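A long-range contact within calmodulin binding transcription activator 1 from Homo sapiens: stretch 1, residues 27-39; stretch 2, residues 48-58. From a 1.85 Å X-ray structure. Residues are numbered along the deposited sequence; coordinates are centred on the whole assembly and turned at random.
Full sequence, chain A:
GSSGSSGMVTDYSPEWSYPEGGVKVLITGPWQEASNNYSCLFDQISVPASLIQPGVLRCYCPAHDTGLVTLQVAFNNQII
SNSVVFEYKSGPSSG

Stretch 1 (27-39) ITGPWQEASNNYS
Stretch 2, residues 48-58: PASLIQPGVLR

Two strands of stretch 1, Ile 27–Thr 28 and Tyr 38–Ser 39, are joined by a long loop, and stretch 2 meets both. Ile 27 pairs with Leu 57 (CA to CA 5.2 Å) and Thr 28 with Val 56 (4.7 Å), antiparallel. Ile 27 N donates to Leu 57 O at 2.9 Å, and Leu 57 N returns the bond to Ile 27 O at 2.9 Å, so this is the hydrogen-bonded pair; Thr 28 with Val 56 is the non-hydrogen-bonded one. At the other end, Ser 39 lies antiparallel to Pro 48 (CA to CA 4.3 Å), and Ala 49 N donates to Tyr 38 O at 3.1 Å. Phi/psi are -132/124 for Ile 27, -107/153 for Thr 28, -129/116 for Val 56 and -108/143 for Leu 57.

Stretch 2 folds on itself: Ser 50 and Arg 58 exchange backbone hydrogen bonds (N to O 2.9 Å each way), and a type II turn runs from Gln 53 to Val 56, closed by Val 56 N to Gln 53 O at 2.9 Å. Gly 55, at 84/0, extends the pairing past the strand: Gly 29 N donates to Gly 55 O at 3.0 Å, and Gly 55 N to Trp 31 O at 2.7 Å. Glycine is required here, since a CB would jam against the preceding carbonyl and sit 3.1 Å from Gly 29 O. At Gly 29 (173/-160), a CB would strike Trp 31 CZ2.

Leu 57 (m, t) is the hub, burying the largest area. Leu 57 CD1 sits over the Trp 31 face, 3.6 Å from the centroid of the five-membered ring, and also comes within 3.9 Å of Tyr 38 CD1; Leu 57 CD2 lies over the Tyr 38 face, 3.8 Å from Tyr 38 CG. A branched aliphatic end suits a place against two rings. Trp 31 holds an off-well chi1 of -15° with chi2 118°, and its NE1 donates to Ile 27 O at 3.1 Å, satisfying the indole while its carbon surface packs. Tyr 38 has chi1 -77° and chi2 -76°; its CB is 4.1 Å from the small Ala 49 CB.

Leu 51 (t, p) extends the apolar patch, with CD1 4.1 Å from Trp 31 CB; its CD2 also comes close to a polar atom, 3.2 Å from the backbone oxygen Glu 33 O. Thr 28 (p) touches Val 56 (t) on the other sheet face, CG2 to CG2 4.1 Å. Near the exposed end, Asn 36 (t) reaches across through water: its ND2 donates to water 1 at 2.6 Å, which in turn donates to Ala 49 O at 2.8 Å.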

ATOM      1  N   ILE A  27       1.140  -2.590  -4.556  1.00  8.38           N
ATOM      2  CA  ILE A  27       0.835  -4.010  -4.698  1.00 10.91           C
ATOM      3  C   ILE A  27       2.108  -4.786  -4.400  1.00 10.06           C
ATOM      4  O   ILE A  27       3.143  -4.564  -5.024  1.00 11.60           O
ATOM      5  CB  ILE A  27       0.364  -4.345  -6.127  1.00 12.44           C
ATOM      6  CG1 ILE A  27      -0.872  -3.509  -6.455  1.00 16.29           C
ATOM      7  CG2 ILE A  27       0.076  -5.840  -6.248  1.00 13.21           C
ATOM      8  CD1 ILE A  27      -1.422  -3.721  -7.852  1.00 22.80           C
ATOM      9  N   THR A  28       2.024  -5.693  -3.440  1.00 10.11           N
ATOM     10  CA  THR A  28       3.187  -6.454  -3.046  1.00 10.56           C
ATOM     11  C   THR A  28       3.115  -7.897  -3.513  1.00 11.90           C
ATOM     12  O   THR A  28       2.036  -8.463  -3.705  1.00 13.59           O
ATOM     13  CB  THR A  28       3.382  -6.394  -1.517  1.00 10.09           C
ATOM     14  OG1 THR A  28       2.270  -7.013  -0.863  1.00 11.83           O
ATOM     15  CG2 THR A  28       3.493  -4.950  -1.066  1.00 12.32           C
ATOM     16  N   GLY A  29       4.288  -8.478  -3.706  1.00 13.23           N
ATOM     17  CA  GLY A  29       4.375  -9.840  -4.171  1.00 13.22           C
ATOM     18  C   GLY A  29       5.818 -10.178  -4.453  1.00 14.70           C
ATOM     19  O   GLY A  29       6.719  -9.494  -3.972  1.00 15.56           O
ATOM     20  N   PRO A  30       6.078 -11.212  -5.263  1.00 17.43           N
ATOM     21  CA  PRO A  30       7.449 -11.622  -5.583  1.00 19.40           C
ATOM     22  C   PRO A  30       8.129 -10.890  -6.740  1.00 21.36           C
ATOM     23  O   PRO A  30       9.022 -11.447  -7.373  1.00 23.73           O
ATOM     24  CB  PRO A  30       7.280 -13.103  -5.875  1.00 19.55           C
ATOM     25  CG  PRO A  30       5.987 -13.105  -6.644  1.00 19.07           C
ATOM     26  CD  PRO A  30       5.098 -12.129  -5.873  1.00 17.03           C
ATOM     27  N   TRP A  31       7.728  -9.653  -7.021  1.00 23.46           N
ATOM     28  CA  TRP A  31       8.337  -8.918  -8.132  1.00 24.77           C
ATOM     29  C   TRP A  31       9.791  -8.572  -7.824  1.00 26.85           C
ATOM     30  O   TRP A  31      10.083  -7.951  -6.807  1.00 25.42           O
ATOM     31  CB  TRP A  31       7.565  -7.626  -8.432  1.00 21.43           C
ATOM     32  CG  TRP A  31       6.194  -7.549  -7.811  1.00 19.81           C
ATOM     33  CD1 TRP A  31       5.769  -6.628  -6.892  1.00 19.14           C
ATOM     34  CD2 TRP A  31       5.076  -8.412  -8.059  1.00 16.70           C
ATOM     35  NE1 TRP A  31       4.461  -6.863  -6.555  1.00 16.99           N
ATOM     36  CE2 TRP A  31       4.008  -7.950  -7.253  1.00 16.42           C
ATOM     37  CE3 TRP A  31       4.870  -9.529  -8.880  1.00 15.65           C
ATOM     38  CZ2 TRP A  31       2.754  -8.566  -7.246  1.00 15.62           C
ATOM     39  CZ3 TRP A  31       3.618 -10.144  -8.871  1.00 15.83           C
ATOM     40  CH2 TRP A  31       2.577  -9.659  -8.058  1.00 15.79           C
ATOM     41  N   GLN A  32      10.698  -8.953  -8.720  1.00 31.52           N
ATOM     42  CA  GLN A  32      12.122  -8.694  -8.518  1.00 36.75           C
ATOM     43  C   GLN A  32      12.811  -8.047  -9.717  1.00 39.41           C
ATOM     44  O   GLN A  32      13.780  -7.302  -9.550  1.00 40.14           O
ATOM     45  CB  GLN A  32      12.841 -10.003  -8.177  1.00 38.88           C
ATOM     46  CG  GLN A  32      12.354 -10.691  -6.908  1.00 42.35           C
ATOM     47  CD  GLN A  32      12.664  -9.895  -5.649  1.00 44.83           C
ATOM     48  OE1 GLN A  32      13.803  -9.473  -5.433  1.00 45.91           O
ATOM     49  NE2 GLN A  32      11.651  -9.695  -4.806  1.00 44.33           N
ATOM     50  N   GLU A  33      12.314  -8.338 -10.917  1.00 42.63           N
ATOM     51  CA  GLU A  33      12.892  -7.807 -12.155  1.00 45.62           C
ATOM     52  C   GLU A  33      13.376  -6.368 -12.021  1.00 45.18           C
ATOM     53  O   GLU A  33      12.792  -5.565 -11.296  1.00 46.11           O
ATOM     54  CB  GLU A  33      11.880  -7.899 -13.307  1.00 48.52           C
ATOM     55  CG  GLU A  33      11.446  -9.325 -13.663  1.00 52.02           C
ATOM     56  CD  GLU A  33      12.613 -10.226 -14.044  1.00 54.27           C
ATOM     57  OE1 GLU A  33      13.322  -9.901 -15.021  1.00 54.01           O
ATOM     58  OE2 GLU A  33      12.818 -11.259 -13.364  1.00 55.25           O
ATOM     59  N   ALA A  34      14.454  -6.045 -12.722  1.00 43.86           N
ATOM     60  CA  ALA A  34      14.996  -4.699 -12.666  1.00 42.92           C
ATOM     61  C   ALA A  34      14.416  -3.860 -13.794  1.00 41.49           C
ATOM     62  O   ALA A  34      14.187  -2.665 -13.633  1.00 42.09           O
ATOM     63  CB  ALA A  34      16.521  -4.735 -12.763  1.00 44.05           C
ATOM     64  N   SER A  35      14.164  -4.498 -14.931  1.00 39.88           N
ATOM     65  CA  SER A  35      13.623  -3.802 -16.090  1.00 39.43           C
ATOM     66  C   SER A  35      12.326  -3.059 -15.769  1.00 37.07           C
ATOM     67  O   SER A  35      11.457  -3.575 -15.072  1.00 36.82           O
ATOM     68  CB  SER A  35      13.385  -4.788 -17.236  1.00 40.83           C
ATOM     69  OG  SER A  35      13.041  -4.098 -18.422  1.00 42.39           O
ATOM     70  N   ASN A  36      12.216  -1.849 -16.304  1.00 34.05           N
ATOM     71  CA  ASN A  36      11.065  -0.975 -16.106  1.00 31.71           C
ATOM     72  C   ASN A  36       9.894  -1.334 -17.037  1.00 28.74           C
ATOM     73  O   ASN A  36       9.396  -0.482 -17.774  1.00 27.33           O
ATOM     74  CB  ASN A  36      11.515   0.466 -16.368  1.00 35.36           C
ATOM     75  CG  ASN A  36      10.425   1.486 -16.111  1.00 38.86           C
ATOM     76  OD1 ASN A  36      10.553   2.649 -16.498  1.00 41.73           O
ATOM     77  ND2 ASN A  36       9.353   1.065 -15.447  1.00 41.65           N
ATOM     78  N   ASN A  37       9.448  -2.586 -17.007  1.00 24.42           N
ATOM     79  CA  ASN A  37       8.351  -2.997 -17.882  1.00 22.14           C
ATOM     80  C   ASN A  37       7.156  -3.595 -17.156  1.00 19.36           C
ATOM     81  O   ASN A  37       6.401  -4.383 -17.730  1.00 17.13           O
ATOM     82  CB  ASN A  37       8.858  -3.987 -18.931  1.00 22.57           C
ATOM     83  CG  ASN A  37       9.884  -3.371 -19.852  1.00 25.77           C
ATOM     84  OD1 ASN A  37      11.003  -3.865 -19.966  1.00 27.42           O
ATOM     85  ND2 ASN A  37       9.507  -2.281 -20.515  1.00 26.43           N
ATOM     86  N   TYR A  38       6.996  -3.223 -15.891  1.00 16.46           N
ATOM     87  CA  TYR A  38       5.872  -3.700 -15.095  1.00 14.52           C
ATOM     88  C   TYR A  38       4.655  -2.832 -15.377  1.00 13.32           C
ATOM     89  O   TYR A  38       4.782  -1.658 -15.703  1.00 13.05           O
ATOM     90  CB  TYR A  38       6.188  -3.593 -13.609  1.00 13.27           C
ATOM     91  CG  TYR A  38       7.094  -4.668 -13.078  1.00 14.13           C
ATOM     92  CD1 TYR A  38       6.613  -5.957 -12.855  1.00 14.15           C
ATOM     93  CD2 TYR A  38       8.425  -4.390 -12.765  1.00 14.53           C
ATOM     94  CE1 TYR A  38       7.428  -6.944 -12.328  1.00 15.97           C
ATOM     95  CE2 TYR A  38       9.253  -5.375 -12.237  1.00 16.59           C
ATOM     96  CZ  TYR A  38       8.744  -6.647 -12.021  1.00 16.75           C
ATOM     97  OH  TYR A  38       9.547  -7.619 -11.482  1.00 20.83           O
ATOM     98  N   SER A  39       3.475  -3.419 -15.249  1.00 12.75           N
ATOM     99  CA  SER A  39       2.235  -2.682 -15.441  1.00 13.54           C
ATOM    100  C   SER A  39       1.176  -3.361 -14.595  1.00 13.37           C
ATOM    101  O   SER A  39       1.365  -4.490 -14.130  1.00 12.74           O
ATOM    102  CB  SER A  39       1.805  -2.675 -16.918  1.00 13.46           C
ATOM    103  OG  SER A  39       1.491  -3.976 -17.383  1.00 15.52           O
ATOM    104  N   PRO A  48       1.008   2.011 -16.189  1.00 11.90           N
ATOM    105  CA  PRO A  48       2.380   1.612 -15.870  1.00 11.20           C
ATOM    106  C   PRO A  48       2.562   1.434 -14.369  1.00 11.98           C
ATOM    107  O   PRO A  48       1.797   1.983 -13.577  1.00 12.54           O
ATOM    108  CB  PRO A  48       3.213   2.762 -16.429  1.00 11.84           C
ATOM    109  CG  PRO A  48       2.296   3.932 -16.320  1.00 12.68           C
ATOM    110  CD  PRO A  48       0.965   3.375 -16.744  1.00 10.94           C
ATOM    111  N   ALA A  49       3.554   0.640 -13.988  1.00 11.88           N
ATOM    112  CA  ALA A  49       3.844   0.410 -12.580  1.00 13.05           C
ATOM    113  C   ALA A  49       5.343   0.591 -12.375  1.00 15.59           C
ATOM    114  O   ALA A  49       6.133   0.361 -13.295  1.00 15.51           O
ATOM    115  CB  ALA A  49       3.414  -1.008 -12.164  1.00 10.36           C
ATOM    116  N   SER A  50       5.726   1.019 -11.177  1.00 14.28           N
ATOM    117  CA  SER A  50       7.134   1.219 -10.846  1.00 16.44           C
ATOM    118  C   SER A  50       7.542   0.319  -9.688  1.00 15.41           C
ATOM    119  O   SER A  50       6.811   0.195  -8.703  1.00 15.41           O
ATOM    120  CB  SER A  50       7.394   2.672 -10.437  1.00 16.89           C
ATOM    121  OG  SER A  50       7.130   3.566 -11.495  1.00 23.18           O
ATOM    122  N   LEU A  51       8.705  -0.311  -9.805  1.00 15.29           N
ATOM    123  CA  LEU A  51       9.196  -1.166  -8.740  1.00 15.00           C
ATOM    124  C   LEU A  51       9.873  -0.264  -7.706  1.00 17.17           C
ATOM    125  O   LEU A  51      11.021   0.130  -7.879  1.00 18.00           O
ATOM    126  CB  LEU A  51      10.206  -2.176  -9.287  1.00 15.32           C
ATOM    127  CG  LEU A  51      10.705  -3.172  -8.235  1.00 14.67           C
ATOM    128  CD1 LEU A  51       9.584  -4.156  -7.897  1.00 11.80           C
ATOM    129  CD2 LEU A  51      11.947  -3.900  -8.751  1.00 16.28           C
ATOM    130  N   ILE A  52       9.140   0.072  -6.647  1.00 16.32           N
ATOM    131  CA  ILE A  52       9.620   0.932  -5.566  1.00 16.96           C
ATOM    132  C   ILE A  52      10.862   0.327  -4.922  1.00 16.82           C
ATOM    133  O   ILE A  52      11.824   1.016  -4.588  1.00 18.15           O
ATOM    134  CB  ILE A  52       8.528   1.083  -4.473  1.00 17.31           C
ATOM    135  CG1 ILE A  52       7.309   1.813  -5.051  1.00 17.95           C
ATOM    136  CG2 ILE A  52       9.097   1.790  -3.251  1.00 18.43           C
ATOM    137  CD1 ILE A  52       7.633   3.163  -5.673  1.00 18.65           C
ATOM    138  N   GLN A  53      10.800  -0.980  -4.732  1.00 16.26           N
ATOM    139  CA  GLN A  53      11.881  -1.751  -4.154  1.00 16.94           C
ATOM    140  C   GLN A  53      11.465  -3.188  -4.379  1.00 17.10           C
ATOM    141  O   GLN A  53      10.315  -3.458  -4.718  1.00 16.53           O
ATOM    142  CB  GLN A  53      12.030  -1.454  -2.660  1.00 16.61           C
ATOM    143  CG  GLN A  53      10.810  -1.774  -1.827  1.00 16.93           C
ATOM    144  CD  GLN A  53      11.027  -1.440  -0.367  1.00 17.50           C
ATOM    145  OE1 GLN A  53      11.297  -0.292  -0.018  1.00 18.16           O
ATOM    146  NE2 GLN A  53      10.921  -2.443   0.495  1.00 19.66           N
ATOM    147  N   PRO A  54      12.391  -4.138  -4.210  1.00 18.70           N
ATOM    148  CA  PRO A  54      12.014  -5.532  -4.430  1.00 17.86           C
ATOM    149  C   PRO A  54      10.704  -5.918  -3.754  1.00 16.97           C
ATOM    150  O   PRO A  54      10.519  -5.690  -2.560  1.00 17.30           O
ATOM    151  CB  PRO A  54      13.205  -6.301  -3.864  1.00 19.76           C
ATOM    152  CG  PRO A  54      14.350  -5.385  -4.149  1.00 19.66           C
ATOM    153  CD  PRO A  54      13.793  -4.032  -3.769  1.00 19.98           C
ATOM    154  N   GLY A  55       9.791  -6.481  -4.538  1.00 14.12           N
ATOM    155  CA  GLY A  55       8.520  -6.933  -4.010  1.00 13.17           C
ATOM    156  C   GLY A  55       7.426  -5.894  -3.884  1.00 12.84           C
ATOM    157  O   GLY A  55       6.318  -6.224  -3.461  1.00 13.41           O
ATOM    158  N   VAL A  56       7.718  -4.652  -4.263  1.00 10.90           N
ATOM    159  CA  VAL A  56       6.730  -3.584  -4.143  1.00 11.64           C
ATOM    160  C   VAL A  56       6.522  -2.786  -5.417  1.00  9.36           C
ATOM    161  O   VAL A  56       7.432  -2.109  -5.885  1.00 12.07           O
ATOM    162  CB  VAL A  56       7.131  -2.600  -3.034  1.00  9.18           C
ATOM    163  CG1 VAL A  56       6.104  -1.471  -2.931  1.00 11.15           C
ATOM    164  CG2 VAL A  56       7.263  -3.351  -1.714  1.00 10.44           C
ATOM    165  N   LEU A  57       5.317  -2.866  -5.971  1.00 10.79           N
ATOM    166  CA  LEU A  57       4.981  -2.116  -7.177  1.00  9.04           C
ATOM    167  C   LEU A  57       4.021  -0.978  -6.840  1.00 10.06           C
ATOM    168  O   LEU A  57       3.143  -1.131  -5.990  1.00 10.52           O
ATOM    169  CB  LEU A  57       4.308  -3.027  -8.206  1.00 10.89           C
ATOM    170  CG  LEU A  57       5.268  -3.953  -8.941  1.00  9.14           C
ATOM    171  CD1 LEU A  57       4.498  -4.975  -9.777  1.00 11.14           C
ATOM    172  CD2 LEU A  57       6.165  -3.096  -9.802  1.00  9.20           C
ATOM    173  N   ARG A  58       4.196   0.151  -7.519  1.00 10.05           N
ATOM    174  CA  ARG A  58       3.330   1.311  -7.332  1.00 10.34           C
ATOM    175  C   ARG A  58       2.727   1.719  -8.669  1.00  9.91           C
ATOM    176  O   ARG A  58       3.415   1.771  -9.681  1.00  8.89           O
ATOM    177  CB  ARG A  58       4.111   2.507  -6.785  1.00 10.29           C
ATOM    178  CG  ARG A  58       3.270   3.801  -6.692  1.00 13.49           C
ATOM    179  CD  ARG A  58       4.140   5.059  -6.604  1.00 15.47           C
ATOM    180  NE  ARG A  58       4.925   5.276  -7.819  1.00 18.17           N
ATOM    181  CZ  ARG A  58       5.985   6.076  -7.903  1.00 22.39           C
ATOM    182  NH1 ARG A  58       6.407   6.749  -6.839  1.00 22.83           N
ATOM    183  NH2 ARG A  58       6.628   6.204  -9.058  1.00 23.19           N
TER
HETATM  184  O   HOH W   1       8.273  -1.081 -14.480  1.00 11.98           O
HETATM  185  O   HOH W   2       6.915   2.520 -15.538  1.00 29.59           O